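Local coordinates for BDI_3064 protein (Parabacteroides distasonis ATCC 8503, PDB 5Z06) that hydrolyses linear beta-1,2-glucan and beta-1,2-glucooligosaccharides from the non-reducing end, releasing sophorose as an exo-type enzyme, at residues Lys415-Gln418 against Ile419-Ile423. Residues are numbered along the deposited sequence; the frame is centred on the assembly and turned at random.
Sequences KEKQ and IRKSI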
loop_
_atom_site.group_PDB
_atom_site.type_symbol
_atom_site.label_atom_id
_atom_site.label_comp_id
_atom_site.label_asym_id
_atom_site.label_seq_id
_atom_site.Cartn_x
_atom_site.Cartn_y
_atom_site.Cartn_z
ATOM N N LYS A 415 -13.779 -31.125 1.079
ATOM C CA LYS A 415 -13.280 -29.782 1.353
ATOM C C LYS A 415 -13.757 -28.753 0.348
ATOM O O LYS A 415 -14.176 -27.661 0.733
ATOM C CB LYS A 415 -11.753 -29.766 1.435
ATOM C CG LYS A 415 -11.246 -30.359 2.727
ATOM C CD LYS A 415 -9.734 -30.212 2.847
ATOM C CE LYS A 415 -9.266 -30.584 4.249
ATOM N NZ LYS A 415 -9.415 -32.017 4.585
ATOM N N GLU A 416 -13.672 -29.086 -0.933
ATOM C CA GLU A 416 -14.120 -28.158 -1.959
ATOM C C GLU A 416 -15.646 -28.039 -1.964
ATOM O O GLU A 416 -16.174 -26.960 -2.162
ATOM C CB GLU A 416 -13.540 -28.528 -3.314
ATOM C CG GLU A 416 -12.022 -28.419 -3.266
ATOM C CD GLU A 416 -11.370 -28.351 -4.603
ATOM O OE1 GLU A 416 -10.162 -28.652 -4.655
ATOM O OE2 GLU A 416 -12.040 -28.023 -5.605
ATOM N N LYS A 417 -16.330 -29.145 -1.704
ATOM C CA LYS A 417 -17.762 -29.127 -1.437
ATOM C C LYS A 417 -18.109 -28.139 -0.310
ATOM O O LYS A 417 -19.032 -27.335 -0.470
ATOM C CB LYS A 417 -18.243 -30.533 -1.098
ATOM C CG LYS A 417 -19.698 -30.667 -0.697
ATOM C CD LYS A 417 -20.639 -30.727 -1.894
ATOM C CE LYS A 417 -22.092 -30.901 -1.459
ATOM N NZ LYS A 417 -22.305 -32.044 -0.517
ATOM N N GLN A 418 -17.365 -28.182 0.799
ATOM C CA GLN A 418 -17.585 -27.266 1.927
ATOM C C GLN A 418 -17.303 -25.787 1.563
ATOM O O GLN A 418 -18.058 -24.885 1.943
ATOM C CB GLN A 418 -16.731 -27.672 3.104
ATOM C CG GLN A 418 -17.101 -26.968 4.388
ATOM C CD GLN A 418 -16.107 -27.231 5.503
ATOM O OE1 GLN A 418 -15.636 -28.371 5.686
ATOM N NE2 GLN A 418 -15.785 -26.181 6.269
ATOM N N ILE A 419 -16.206 -25.556 0.847
ATOM C CA ILE A 419 -15.904 -24.219 0.302
ATOM C C ILE A 419 -17.108 -23.723 -0.506
ATOM O O ILE A 419 -17.602 -22.629 -0.259
ATOM C CB ILE A 419 -14.604 -24.221 -0.555
ATOM C CG1 ILE A 419 -13.386 -24.382 0.377
ATOM C CG2 ILE A 419 -14.487 -22.941 -1.394
ATOM C CD1 ILE A 419 -12.094 -24.778 -0.304
ATOM N N ARG A 420 -17.566 -24.542 -1.449
ATOM C CA ARG A 420 -18.673 -24.197 -2.321
ATOM C C ARG A 420 -19.962 -23.950 -1.547
ATOM O O ARG A 420 -20.579 -22.898 -1.739
ATOM C CB ARG A 420 -18.895 -25.258 -3.386
ATOM C CG ARG A 420 -17.822 -25.290 -4.460
ATOM C CD ARG A 420 -18.276 -26.142 -5.635
ATOM N NE ARG A 420 -18.660 -27.499 -5.240
ATOM C CZ ARG A 420 -17.812 -28.524 -5.096
ATOM N NH1 ARG A 420 -16.493 -28.386 -5.303
ATOM N NH2 ARG A 420 -18.281 -29.703 -4.728
ATOM N N LYS A 421 -20.323 -24.896 -0.665
ATOM C CA LYS A 421 -21.477 -24.784 0.228
ATOM C C LYS A 421 -21.488 -23.439 0.948
ATOM O O LYS A 421 -22.488 -22.717 0.970
ATOM C CB LYS A 421 -21.480 -25.897 1.292
ATOM C CG LYS A 421 -22.295 -27.158 0.959
ATOM C CD LYS A 421 -22.674 -28.007 2.200
ATOM C CE LYS A 421 -22.012 -29.401 2.270
ATOM N NZ LYS A 421 -20.597 -29.449 2.795
ATOM N N SER A 422 -20.358 -23.135 1.565
ATOM C CA SER A 422 -20.220 -21.964 2.384
ATOM C C SER A 422 -20.388 -20.688 1.569
ATOM O O SER A 422 -21.160 -19.808 1.926
ATOM C CB SER A 422 -18.863 -21.986 3.052
ATOM O OG SER A 422 -18.660 -20.796 3.763
ATOM N N ILE A 423 -19.694 -20.629 0.448
ATOM C CA ILE A 423 -19.826 -19.508 -0.448
ATOM C C ILE A 423 -21.244 -19.381 -0.995
ATOM O O ILE A 423 -21.748 -18.277 -1.075
ATOM C CB ILE A 423 -18.808 -19.581 -1.604
ATOM C CG1 ILE A 423 -17.393 -19.343 -1.051
ATOM C CG2 ILE A 423 -19.138 -18.536 -2.672
ATOM C CD1 ILE A 423 -16.271 -19.853 -1.928
#
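Arg420 folds back over the preceding turn of an alpha-helix and lays its guanidinium on the backbone of Glu416 and Lys417. The helix spans 414-428 and probably belongs to the (alpha/alpha)6-barrel catalytic domain of this GH144 enzyme. Four i to i+4 bonds join the two segments. Arg420 N donates to Glu416 O at 2.9 Å and Lys421 N to Lys417 O at 2.8 Å. Glu416 O and Lys417 CA lie under one face of the guanidinium, toward its rim, with Arg420 NH2 3.4 Å from Lys417 CA. The bend at chi3 (-55°) turns the Arg420 chain back to reach them. Arg420 NH1 lies 3.6 Å from Glu416 CB but 4.5 Å from Glu416 OE2, too far for a salt bridge. On the exposed side, Lys421 crosses the Lys417 chain. The Lys421 chain bends at chi3 and chi4, bringing Lys421 NZ within 3.8 Å of Lys417 CG. Lys417 NZ and Lys421 NZ are 4.5 Å apart, and these like charges probably repel each other somewhat. Arg420 NH1 donates to the carbonyls of Phe409 and Gln411, tying the helix to the linker after helix 392-408. With an alanine here, these carbonyls would probably lose this donor, and the backbone at Glu416 and Lys417 its guanidinium cover. Glu416 OE1 pairs with Arg344 of helix 344-360, and Glu416 OE2 accepts from Gln411 N.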